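TRNA threonylcarbamoyladenosine dehydratase (Escherichia coli, PDB 4D79) catalyses the ATP-dependent dehydration of threonylcarbamoyladenosine at position 37 of tRNAs to its cyclic form, and can accept sulfur in vitro from the cysteine desulfurase CsdA. Local coordinates at residues I38-A50 / T242-S254; P148-D160 / G200-Y212. All blocks are in the same frame, centred on the assembly; numbering follows the deposited sequence.

Contact 1: residues I38-A50 / T242-S254; sequences IGGVGSWAAEALA and TMVTATFGFVAVS. With ATP (adenosine-5'-triphosphate), chain K.
The indole of Trp44 lies with one face over the methyl of Ala246, a CH-pi contact in which Ala246 CB sits 3.5 Å from the centroid of the five-membered ring of Trp44. Trp44 belongs to the helix that follows a glycine-rich turn consistent with the GxGxxG motif of Rossmann-type folds. That helix crosses helix 242-254 at -47°, with axes 7.3 Å apart at closest approach. The ring is a knob in a hole formed by Thr242, Thr245, Ala246 and Phe250. CG of Trp44 stands anti to the carbonyl carbon (chi1 -51°), which lays the indole along the other helix until CZ2 meets Thr242 CG2. Trp44 NE1 is hydrogen-bonded to the backbone O of Arg72. Were Trp44 an alanine, a gap would probably open beside Ala246 and Thr242, and the Arg72 carbonyl would lack this donor.

Gly249 lets the backbones come close: its CA is 4.4 Å from Ala45 CA. A side chain there would run into Val41 O. Val41 flanks this point, with CG1 against the Gly249 backbone and CG2 against Phe248 CB. Further along, CE1 of the Phe250 ring meets Trp44 O, which lies near the ring plane, and CD1 touches Ala48 CB. Val253 then spreads its two methyls: CG2 meets Ala45, and CG1 is 3.8 Å from Leu49 CD2. The second subunit also packs here, its Phe250 against Ala246.

The glycine turn serves the nucleotide as well. Gly40 N donates to ATP O2A at 2.7 Å, and a side chain on Gly39 or Gly40 would collide with ATP. On the helix side, Thr245 OG1 donates to Gly40 O at 2.9 Å, from above the carbonyl plane.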
loop_
_atom_site.group_PDB
_atom_site.type_symbol
_atom_site.label_atom_id
_atom_site.label_comp_id
_atom_site.label_asym_id
_atom_site.label_seq_id
_atom_site.Cartn_x
_atom_site.Cartn_y
_atom_site.Cartn_z
ATOM N N ILE B 38 14.866 3.329 2.388
ATOM C CA ILE B 38 14.017 2.165 2.624
ATOM C C ILE B 38 13.163 2.431 3.872
ATOM O O ILE B 38 13.103 1.621 4.810
ATOM C CB ILE B 38 14.892 0.896 2.738
ATOM C CG1 ILE B 38 15.868 0.808 1.559
ATOM C CG2 ILE B 38 14.049 -0.369 2.778
ATOM C CD1 ILE B 38 15.196 0.887 0.209
ATOM N N GLY B 39 12.427 3.535 3.857
ATOM C CA GLY B 39 11.620 3.906 5.009
ATOM C C GLY B 39 10.125 3.822 4.769
ATOM O O GLY B 39 9.613 2.852 4.182
ATOM N N GLY B 40 9.422 4.856 5.237
ATOM C CA GLY B 40 7.972 4.861 5.209
ATOM C C GLY B 40 7.417 4.765 3.805
ATOM O O GLY B 40 6.348 4.182 3.590
ATOM N N VAL B 41 8.151 5.291 2.833
ATOM C CA VAL B 41 7.783 5.184 1.419
ATOM C C VAL B 41 8.573 4.088 0.717
ATOM O O VAL B 41 8.000 3.233 0.031
ATOM C CB VAL B 41 7.965 6.548 0.717
ATOM C CG1 VAL B 41 7.766 6.418 -0.763
ATOM C CG2 VAL B 41 7.005 7.528 1.263
ATOM N N GLY B 42 9.895 4.084 0.882
ATOM C CA GLY B 42 10.736 3.222 0.064
ATOM C C GLY B 42 10.612 1.736 0.380
ATOM O O GLY B 42 10.833 0.900 -0.502
ATOM N N SER B 43 10.292 1.385 1.633
ATOM C CA SER B 43 10.193 -0.041 1.963
ATOM C C SER B 43 9.042 -0.684 1.206
ATOM O O SER B 43 9.184 -1.800 0.682
ATOM C CB SER B 43 10.066 -0.242 3.476
ATOM O OG SER B 43 8.831 0.232 3.975
ATOM N N TRP B 44 7.923 0.036 1.070
ATOM C CA TRP B 44 6.799 -0.462 0.292
ATOM C C TRP B 44 7.073 -0.399 -1.205
ATOM O O TRP B 44 6.632 -1.283 -1.938
ATOM C CB TRP B 44 5.511 0.309 0.620
ATOM C CG TRP B 44 5.276 0.366 2.051
ATOM C CD1 TRP B 44 5.704 1.334 2.877
ATOM C CD2 TRP B 44 4.592 -0.599 2.878
ATOM N NE1 TRP B 44 5.331 1.072 4.151
ATOM C CE2 TRP B 44 4.642 -0.107 4.194
ATOM C CE3 TRP B 44 3.924 -1.801 2.625
ATOM C CZ2 TRP B 44 4.087 -0.784 5.266
ATOM C CZ3 TRP B 44 3.348 -2.471 3.683
ATOM C CH2 TRP B 44 3.435 -1.968 4.991
ATOM N N ALA B 45 7.807 0.613 -1.688
ATOM C CA ALA B 45 8.195 0.593 -3.090
ATOM C C ALA B 45 9.005 -0.668 -3.391
ATOM O O ALA B 45 8.803 -1.334 -4.416
ATOM C CB ALA B 45 8.979 1.863 -3.437
ATOM N N ALA B 46 9.936 -1.008 -2.501
ATOM C CA ALA B 46 10.781 -2.165 -2.730
ATOM C C ALA B 46 9.953 -3.435 -2.769
ATOM O O ALA B 46 10.175 -4.305 -3.631
ATOM C CB ALA B 46 11.862 -2.238 -1.649
ATOM N N GLU B 47 8.989 -3.547 -1.840
ATOM C CA GLU B 47 8.041 -4.652 -1.818
ATOM C C GLU B 47 7.295 -4.755 -3.141
ATOM O O GLU B 47 7.197 -5.830 -3.740
ATOM C CB GLU B 47 7.055 -4.469 -0.656
ATOM C CG GLU B 47 5.983 -5.549 -0.534
ATOM C CD GLU B 47 6.433 -6.743 0.279
ATOM O OE1 GLU B 47 7.601 -6.733 0.731
ATOM O OE2 GLU B 47 5.602 -7.669 0.495
ATOM N N ALA B 48 6.765 -3.643 -3.613
ATOM C CA ALA B 48 5.975 -3.664 -4.835
ATOM C C ALA B 48 6.817 -4.060 -6.059
ATOM O O ALA B 48 6.328 -4.776 -6.955
ATOM C CB ALA B 48 5.345 -2.297 -5.042
ATOM N N LEU B 49 8.060 -3.593 -6.128
ATOM C CA LEU B 49 8.944 -3.989 -7.235
ATOM C C LEU B 49 9.178 -5.498 -7.238
ATOM O O LEU B 49 9.112 -6.150 -8.278
ATOM C CB LEU B 49 10.268 -3.268 -7.123
ATOM C CG LEU B 49 10.247 -1.776 -7.328
ATOM C CD1 LEU B 49 11.596 -1.214 -6.872
ATOM C CD2 LEU B 49 9.944 -1.404 -8.738
ATOM N N ALA B 50 9.486 -6.056 -6.073
ATOM C CA ALA B 50 9.701 -7.480 -5.971
ATOM C C ALA B 50 8.461 -8.269 -6.402
ATOM O O ALA B 50 8.570 -9.281 -7.121
ATOM C CB ALA B 50 10.112 -7.823 -4.539
ATOM N N THR B 242 0.689 4.022 7.521
ATOM C CA THR B 242 0.974 3.053 6.463
ATOM C C THR B 242 0.121 3.301 5.229
ATOM O O THR B 242 0.618 3.252 4.095
ATOM C CB THR B 242 0.735 1.626 6.977
ATOM O OG1 THR B 242 1.790 1.299 7.891
ATOM C CG2 THR B 242 0.738 0.615 5.802
ATOM N N MET B 243 -1.183 3.541 5.432
ATOM C CA MET B 243 -2.101 3.615 4.304
ATOM C C MET B 243 -1.692 4.696 3.320
ATOM O O MET B 243 -1.960 4.564 2.121
ATOM C CB MET B 243 -3.538 3.875 4.795
ATOM C CG MET B 243 -4.117 2.753 5.639
ATOM S SD MET B 243 -3.577 2.775 7.359
ATOM C CE MET B 243 -4.456 4.236 7.936
ATOM N N VAL B 244 -1.068 5.772 3.808
ATOM C CA VAL B 244 -0.600 6.861 2.956
ATOM C C VAL B 244 0.839 6.634 2.512
ATOM O O VAL B 244 1.136 6.718 1.319
ATOM C CB VAL B 244 -0.784 8.221 3.676
ATOM C CG1 VAL B 244 -0.123 9.363 2.915
ATOM C CG2 VAL B 244 -2.271 8.523 3.848
ATOM N N THR B 245 1.770 6.341 3.438
ATOM C CA THR B 245 3.172 6.290 3.042
ATOM C C THR B 245 3.409 5.138 2.076
ATOM O O THR B 245 4.116 5.309 1.081
ATOM C CB THR B 245 4.110 6.220 4.267
ATOM O OG1 THR B 245 3.956 4.975 4.940
ATOM C CG2 THR B 245 3.838 7.371 5.267
ATOM N N ALA B 246 2.738 3.995 2.296
ATOM C CA ALA B 246 2.862 2.879 1.359
ATOM C C ALA B 246 2.264 3.241 0.012
ATOM O O ALA B 246 2.790 2.836 -1.038
ATOM C CB ALA B 246 2.173 1.626 1.896
ATOM N N THR B 247 1.143 3.966 0.014
ATOM C CA THR B 247 0.555 4.312 -1.267
ATOM C C THR B 247 1.444 5.280 -2.048
ATOM O O THR B 247 1.440 5.217 -3.278
ATOM C CB THR B 247 -0.860 4.854 -1.066
ATOM O OG1 THR B 247 -1.649 3.833 -0.462
ATOM C CG2 THR B 247 -1.522 5.183 -2.394
ATOM N N PHE B 248 2.172 6.187 -1.368
ATOM C CA PHE B 248 3.200 6.973 -2.054
ATOM C C PHE B 248 4.170 6.045 -2.805
ATOM O O PHE B 248 4.438 6.230 -3.986
ATOM C CB PHE B 248 3.954 7.838 -1.055
ATOM C CG PHE B 248 3.412 9.230 -0.876
ATOM C CD1 PHE B 248 2.201 9.465 -0.210
ATOM C CD2 PHE B 248 4.158 10.338 -1.275
ATOM C CE1 PHE B 248 1.714 10.766 -0.000
ATOM C CE2 PHE B 248 3.679 11.648 -1.048
ATOM C CZ PHE B 248 2.440 11.851 -0.413
ATOM N N GLY B 249 4.665 5.012 -2.129
ATOM C CA GLY B 249 5.595 4.102 -2.758
ATOM C C GLY B 249 4.962 3.311 -3.881
ATOM O O GLY B 249 5.609 3.066 -4.908
ATOM N N PHE B 250 3.691 2.888 -3.704
ATOM C CA PHE B 250 3.010 2.128 -4.745
ATOM C C PHE B 250 2.721 2.989 -5.967
ATOM O O PHE B 250 2.877 2.524 -7.112
ATOM C CB PHE B 250 1.704 1.505 -4.229
ATOM C CG PHE B 250 1.894 0.455 -3.194
ATOM C CD1 PHE B 250 3.114 -0.166 -3.013
ATOM C CD2 PHE B 250 0.824 0.069 -2.389
ATOM C CE1 PHE B 250 3.280 -1.124 -2.060
ATOM C CE2 PHE B 250 0.995 -0.913 -1.426
ATOM C CZ PHE B 250 2.182 -1.510 -1.269
ATOM N N VAL B 251 2.332 4.251 -5.753
ATOM C CA VAL B 251 2.102 5.138 -6.886
ATOM C C VAL B 251 3.417 5.419 -7.616
ATOM O O VAL B 251 3.466 5.464 -8.856
ATOM C CB VAL B 251 1.417 6.429 -6.425
ATOM C CG1 VAL B 251 1.484 7.503 -7.510
ATOM C CG2 VAL B 251 -0.022 6.157 -6.016
ATOM N N ALA B 252 4.505 5.601 -6.870
ATOM C CA ALA B 252 5.810 5.775 -7.514
ATOM C C ALA B 252 6.174 4.578 -8.408
ATOM O O ALA B 252 6.649 4.762 -9.530
ATOM C CB ALA B 252 6.886 6.005 -6.459
ATOM N N VAL B 253 5.980 3.351 -7.919
ATOM C CA VAL B 253 6.308 2.152 -8.717
ATOM C C VAL B 253 5.427 2.061 -9.953
ATOM O O VAL B 253 5.924 1.881 -11.074
ATOM C CB VAL B 253 6.218 0.895 -7.841
ATOM C CG1 VAL B 253 6.293 -0.373 -8.612
ATOM C CG2 VAL B 253 7.349 0.931 -6.818
ATOM N N SER B 254 4.120 2.257 -9.786
ATOM C CA SER B 254 3.205 2.183 -10.918
ATOM C C SER B 254 3.556 3.217 -11.976
ATOM O O SER B 254 3.477 2.932 -13.181
ATOM C CB SER B 254 1.768 2.384 -10.473
ATOM O OG SER B 254 1.242 1.231 -9.812
HETATM P PG ATP K . 13.123 8.295 11.792
HETATM O O1G ATP K . 12.250 8.569 12.992
HETATM O O2G ATP K . 14.078 7.138 11.963
HETATM O O3G ATP K . 13.712 9.538 11.167
HETATM P PB ATP K . 12.469 7.421 9.171
HETATM O O1B ATP K . 13.369 8.507 8.624
HETATM O O2B ATP K . 12.817 5.949 9.037
HETATM O O3B ATP K . 12.076 7.757 10.698
HETATM P PA ATP K . 10.776 7.836 6.958
HETATM O O1A ATP K . 10.886 9.342 6.749
HETATM O O2A ATP K . 9.469 7.151 6.657
HETATM O O3A ATP K . 11.014 7.595 8.523
HETATM O "O5'" ATP K . 11.989 7.051 6.210
HETATM C "C5'" ATP K . 13.008 7.694 5.419
HETATM C "C4'" ATP K . 14.166 6.793 4.967
HETATM O "O4'" ATP K . 15.038 7.433 3.982
HETATM C "C3'" ATP K . 15.071 6.390 6.126
HETATM O "O3'" ATP K . 15.192 4.963 6.238
HETATM C "C2'" ATP K . 16.412 7.009 5.781
HETATM O "O2'" ATP K . 17.503 6.251 6.283
HETATM C "C1'" ATP K . 16.417 7.071 4.262
HETATM N N9 ATP K . 17.500 7.980 3.770
HETATM C C8 ATP K . 17.667 9.247 4.230
HETATM N N7 ATP K . 18.727 9.870 3.651
HETATM C C5 ATP K . 19.267 8.989 2.804
HETATM C C6 ATP K . 20.403 9.044 1.876
HETATM N N6 ATP K . 21.133 10.159 1.810
HETATM N N1 ATP K . 20.703 7.970 1.143
HETATM C C2 ATP K . 19.975 6.834 1.242
HETATM N N3 ATP K . 18.917 6.711 2.073
HETATM C C4 ATP K . 18.492 7.740 2.874
#

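Contact 2: residues P148-D160 / G200-Y212; sequences PLVTTGGAGGQID and GVDCVFSTEALVY. With K (potassium ion), chain I; GOL (glycerol), chain L.
A parallel pair of strands in the Rossmann-like sheet runs on into the loops that build the potassium site. Strand 149-152 lies beside strand 202-206. The bonds are nearly straight: Thr151 N donates to Asp202 O at 2.9 Å, Val204 N to Thr151 O, and Gly153 N to Val204 O. On one face of the sheet Val150 CG2 meets Val204 CG2, and Thr152 lies alongside Val204, pointing the same way. On the other face, in one of two conformers of Thr151, its CG2 touches both Cys203 CB and Val201 CG1, and its OG1 is hydrogen-bonded to Asp127 of the next strand. At the start of the two strands, a glycerol, probably from the crystallisation liquor, joins Leu149 to Asp202 N.

Where strand 202-206 ends, potassium takes Gln158 OE1 and Ser206 O, each at 2.4 Å, and Glu208 O at 2.6 Å. Gln174 O and a more distant water complete the set of ligands found. The amide of Gln158 is also held at its other end, where NE2 donates to Gly154 O at 2.8 Å, which helps keep OE1 turned to the metal.

The carboxylate of Glu208 does not bind the ion. CG stands anti to the backbone N (chi1 179°) and the chain runs extended, which carries the acid to the successive backbone amides of Ile159 and Asp160. OE2 uses its syn lone pair for Ile159 N at 2.8 Å. OE1 takes Asp160 N from above the carboxylate plane, and a water that also binds Asp160 O and Ser206 OG donates to it. Ser206 forms an ST turn, its OG accepting from Glu208 N. Further on, the loops close through Val211 N, which donates to Gly157 O at 2.8 Å.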
loop_
_atom_site.group_PDB
_atom_site.type_symbol
_atom_site.label_atom_id
_atom_site.label_comp_id
_atom_site.label_asym_id
_atom_site.label_seq_id
_atom_site.Cartn_x
_atom_site.Cartn_y
_atom_site.Cartn_z
ATOM N N PRO B 148 16.109 7.794 -15.599
ATOM C CA PRO B 148 14.688 7.811 -15.203
ATOM C C PRO B 148 14.544 7.802 -13.694
ATOM O O PRO B 148 15.132 6.980 -12.991
ATOM C CB PRO B 148 14.107 6.537 -15.837
ATOM C CG PRO B 148 15.049 6.229 -16.975
ATOM C CD PRO B 148 16.418 6.654 -16.490
ATOM N N LEU B 149 13.778 8.744 -13.206
ATOM C CA LEU B 149 13.652 8.979 -11.783
ATOM C C LEU B 149 12.221 9.334 -11.456
ATOM O O LEU B 149 11.580 10.094 -12.184
ATOM C CB LEU B 149 14.540 10.134 -11.332
ATOM C CG LEU B 149 14.350 10.731 -9.937
ATOM C CD1 LEU B 149 15.019 9.885 -8.936
ATOM C CD2 LEU B 149 14.866 12.151 -9.918
ATOM N N VAL B 150 11.756 8.850 -10.324
ATOM C CA VAL B 150 10.538 9.368 -9.717
ATOM C C VAL B 150 10.857 9.677 -8.266
ATOM O O VAL B 150 11.481 8.873 -7.568
ATOM C CB VAL B 150 9.331 8.418 -9.871
ATOM C CG1 VAL B 150 9.597 7.009 -9.344
ATOM C CG2 VAL B 150 8.086 9.050 -9.202
ATOM N N THR B 151 10.503 10.878 -7.832
ATOM C CA THR B 151 10.749 11.280 -6.464
ATOM C C THR B 151 9.414 11.350 -5.734
ATOM O O THR B 151 8.340 11.283 -6.332
ATOM C CB THR B 151 11.502 12.625 -6.384
ATOM O OG1 THR B 151 11.881 12.906 -5.017
ATOM C CG2 THR B 151 10.643 13.770 -6.891
ATOM N N THR B 152 9.506 11.434 -4.422
ATOM C CA THR B 152 8.345 11.441 -3.559
ATOM C C THR B 152 8.479 12.628 -2.627
ATOM O O THR B 152 9.562 12.885 -2.098
ATOM C CB THR B 152 8.205 10.112 -2.782
ATOM O OG1 THR B 152 9.430 9.809 -2.105
ATOM C CG2 THR B 152 7.887 8.937 -3.727
ATOM N N GLY B 153 7.398 13.376 -2.459
ATOM C CA GLY B 153 7.382 14.430 -1.472
ATOM C C GLY B 153 7.172 13.845 -0.086
ATOM O O GLY B 153 7.323 12.645 0.150
ATOM N N GLY B 154 6.771 14.708 0.840
ATOM C CA GLY B 154 6.557 14.270 2.202
ATOM C C GLY B 154 5.243 13.519 2.295
ATOM O O GLY B 154 4.202 14.000 1.841
ATOM N N ALA B 155 5.297 12.317 2.860
ATOM C CA ALA B 155 4.110 11.499 3.036
ATOM C C ALA B 155 3.576 11.597 4.459
ATOM O O ALA B 155 2.479 11.094 4.742
ATOM C CB ALA B 155 4.422 10.033 2.695
ATOM N N GLY B 156 4.325 12.229 5.341
ATOM C CA GLY B 156 3.846 12.436 6.693
ATOM C C GLY B 156 2.776 13.509 6.751
ATOM O O GLY B 156 2.596 14.304 5.830
ATOM N N GLY B 157 2.034 13.518 7.860
ATOM C CA GLY B 157 0.994 14.509 8.052
ATOM C C GLY B 157 -0.159 14.401 7.095
ATOM O O GLY B 157 -0.809 15.403 6.806
ATOM N N GLN B 158 -0.425 13.200 6.569
ATOM C CA GLN B 158 -1.482 13.004 5.596
ATOM C C GLN B 158 -2.234 11.725 5.939
ATOM O O GLN B 158 -1.623 10.738 6.370
ATOM C CB GLN B 158 -0.889 12.980 4.177
ATOM C CG GLN B 158 -0.503 14.420 3.813
ATOM C CD GLN B 158 0.344 14.518 2.680
ATOM O OE1 GLN B 158 -0.018 15.167 1.713
ATOM N NE2 GLN B 158 1.511 13.881 2.740
ATOM N N ILE B 159 -3.556 11.752 5.773
ATOM C CA ILE B 159 -4.400 10.607 6.122
ATOM C C ILE B 159 -5.175 10.029 4.950
ATOM O O ILE B 159 -5.738 8.933 5.099
ATOM C CB ILE B 159 -5.394 10.957 7.251
ATOM C CG1 ILE B 159 -6.482 11.920 6.770
ATOM C CG2 ILE B 159 -4.653 11.535 8.439
ATOM C CD1 ILE B 159 -7.659 12.078 7.778
ATOM N N ASP B 160 -5.243 10.704 3.804
ATOM C CA ASP B 160 -6.124 10.288 2.714
ATOM C C ASP B 160 -5.363 9.733 1.498
ATOM O O ASP B 160 -4.881 10.513 0.661
ATOM C CB ASP B 160 -6.990 11.476 2.301
ATOM C CG ASP B 160 -8.022 11.119 1.255
ATOM O OD1 ASP B 160 -8.089 9.953 0.790
ATOM O OD2 ASP B 160 -8.771 12.044 0.893
ATOM N N GLY B 200 11.181 19.334 -14.813
ATOM C CA GLY B 200 11.496 18.081 -15.475
ATOM C C GLY B 200 11.795 16.972 -14.496
ATOM O O GLY B 200 12.677 16.148 -14.746
ATOM N N VAL B 201 11.109 16.951 -13.361
ATOM C CA VAL B 201 11.264 15.903 -12.357
ATOM C C VAL B 201 9.862 15.457 -11.923
ATOM O O VAL B 201 9.058 16.280 -11.478
ATOM C CB VAL B 201 12.070 16.381 -11.134
ATOM C CG1 VAL B 201 12.182 15.268 -10.105
ATOM C CG2 VAL B 201 13.493 16.879 -11.517
ATOM N N ASP B 202 9.587 14.159 -11.998
ATOM C CA ASP B 202 8.270 13.616 -11.661
ATOM C C ASP B 202 8.218 13.387 -10.162
ATOM O O ASP B 202 9.121 12.764 -9.600
ATOM C CB ASP B 202 7.946 12.280 -12.345
ATOM C CG ASP B 202 7.848 12.367 -13.853
ATOM O OD1 ASP B 202 7.689 13.480 -14.392
ATOM O OD2 ASP B 202 7.905 11.287 -14.522
ATOM N N CYS B 203 7.140 13.844 -9.520
ATOM C CA CYS B 203 7.064 13.841 -8.064
ATOM C C CYS B 203 5.709 13.310 -7.583
ATOM O O CYS B 203 4.660 13.815 -7.990
ATOM C CB CYS B 203 7.281 15.239 -7.509
ATOM S SG CYS B 203 7.423 15.226 -5.698
ATOM N N VAL B 204 5.743 12.319 -6.694
ATOM C CA VAL B 204 4.535 11.845 -6.032
ATOM C C VAL B 204 4.239 12.765 -4.845
ATOM O O VAL B 204 5.106 13.013 -4.001
ATOM C CB VAL B 204 4.700 10.398 -5.551
ATOM C CG1 VAL B 204 3.371 9.904 -4.896
ATOM C CG2 VAL B 204 5.147 9.459 -6.696
ATOM N N PHE B 205 3.024 13.278 -4.784
ATOM C CA PHE B 205 2.595 14.164 -3.710
ATOM C C PHE B 205 1.104 13.949 -3.498
ATOM O O PHE B 205 0.479 13.147 -4.185
ATOM C CB PHE B 205 2.886 15.637 -4.054
ATOM C CG PHE B 205 1.864 16.224 -4.961
ATOM C CD1 PHE B 205 1.772 15.802 -6.269
ATOM C CD2 PHE B 205 0.971 17.174 -4.510
ATOM C CE1 PHE B 205 0.779 16.301 -7.123
ATOM C CE2 PHE B 205 -0.013 17.679 -5.363
ATOM C CZ PHE B 205 -0.111 17.241 -6.656
ATOM N N SER B 206 0.541 14.656 -2.520
ATOM C CA SER B 206 -0.887 14.613 -2.264
ATOM C C SER B 206 -1.480 16.012 -2.177
ATOM O O SER B 206 -0.855 16.925 -1.641
ATOM C CB SER B 206 -1.159 13.819 -1.014
ATOM O OG SER B 206 -2.518 13.956 -0.663
ATOM N N THR B 207 -2.681 16.183 -2.731
ATOM C CA THR B 207 -3.380 17.459 -2.640
ATOM C C THR B 207 -3.952 17.709 -1.260
ATOM O O THR B 207 -4.444 18.806 -1.021
ATOM C CB THR B 207 -4.528 17.553 -3.639
ATOM O OG1 THR B 207 -5.360 16.393 -3.539
ATOM C CG2 THR B 207 -3.973 17.663 -5.069
ATOM N N GLU B 208 -3.905 16.720 -0.375
ATOM C CA GLU B 208 -4.453 16.870 0.968
ATOM C C GLU B 208 -3.657 17.903 1.770
ATOM O O GLU B 208 -2.422 17.927 1.734
ATOM C CB GLU B 208 -4.414 15.502 1.669
ATOM C CG GLU B 208 -4.934 15.501 3.096
ATOM C CD GLU B 208 -4.662 14.182 3.811
ATOM O OE1 GLU B 208 -4.221 13.202 3.162
ATOM O OE2 GLU B 208 -4.810 14.167 5.047
ATOM N N ALA B 209 -4.368 18.734 2.526
ATOM C CA ALA B 209 -3.711 19.697 3.401
ATOM C C ALA B 209 -3.023 18.967 4.551
ATOM O O ALA B 209 -3.546 17.990 5.079
ATOM C CB ALA B 209 -4.728 20.698 3.943
ATOM N N LEU B 210 -1.873 19.473 4.970
ATOM C CA LEU B 210 -1.102 18.806 6.012
ATOM C C LEU B 210 -1.816 18.848 7.348
ATOM O O LEU B 210 -2.433 19.857 7.723
ATOM C CB LEU B 210 0.275 19.450 6.175
ATOM C CG LEU B 210 1.487 18.718 5.636
ATOM C CD1 LEU B 210 1.249 18.318 4.203
ATOM C CD2 LEU B 210 2.684 19.622 5.781
ATOM N N VAL B 211 -1.676 17.739 8.069
ATOM C CA VAL B 211 -2.188 17.534 9.415
ATOM C C VAL B 211 -0.987 17.656 10.335
ATOM O O VAL B 211 -0.092 16.797 10.311
ATOM C CB VAL B 211 -2.851 16.156 9.558
ATOM C CG1 VAL B 211 -3.385 15.972 10.976
ATOM C CG2 VAL B 211 -3.960 15.988 8.528
ATOM N N TYR B 212 -0.983 18.700 11.173
ATOM C CA TYR B 212 0.139 19.012 12.040
ATOM C C TYR B 212 0.159 18.104 13.257
ATOM O O TYR B 212 -0.824 17.413 13.537
ATOM C CB TYR B 212 0.108 20.501 12.437
ATOM C CG TYR B 212 0.660 21.334 11.302
ATOM C CD1 TYR B 212 -0.042 21.474 10.103
ATOM C CD2 TYR B 212 1.910 21.950 11.413
ATOM C CE1 TYR B 212 0.507 22.202 9.037
ATOM C CE2 TYR B 212 2.455 22.667 10.368
ATOM C CZ TYR B 212 1.744 22.807 9.192
ATOM O OH TYR B 212 2.295 23.506 8.152
HETATM K K K I . -0.100 17.328 0.629
HETATM C C1 GOL L . 14.228 12.724 -14.681
HETATM O O1 GOL L . 15.414 12.150 -15.215
HETATM C C2 GOL L . 12.996 12.114 -15.362
HETATM O O2 GOL L . 12.887 10.741 -15.091
HETATM C C3 GOL L . 11.688 12.745 -14.898
HETATM O O3 GOL L . 11.605 12.628 -13.502
HETATM O O HOH W 1 9.431 9.391 -13.627
HETATM O O HOH W 2 2.289 15.827 -0.379
HETATM O O HOH W 3 -2.848 12.256 1.260
#

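How the contacts relate
The centres of contacts 1 and 2 are about 12 Å apart, and both belong to the ThiF-family fold. Along the chain contact 2 is nested between the two halves of contact 1. The glycine turn and its helix come first, then strands 149-152 and 202-206, then helix 242-266. That last helix joins the two contacts: one side packs on helix 42-51, and another meets the strands and loops of contact 2. Phe248 CE2 lies 3.6 Å from Val204 O, and Val244 CG2 is 3.4 Å from Gln158 O. The glycine-rich turn that binds ATP and the potassium site thus share one helix as a neighbour, and both contacts reach the second subunit.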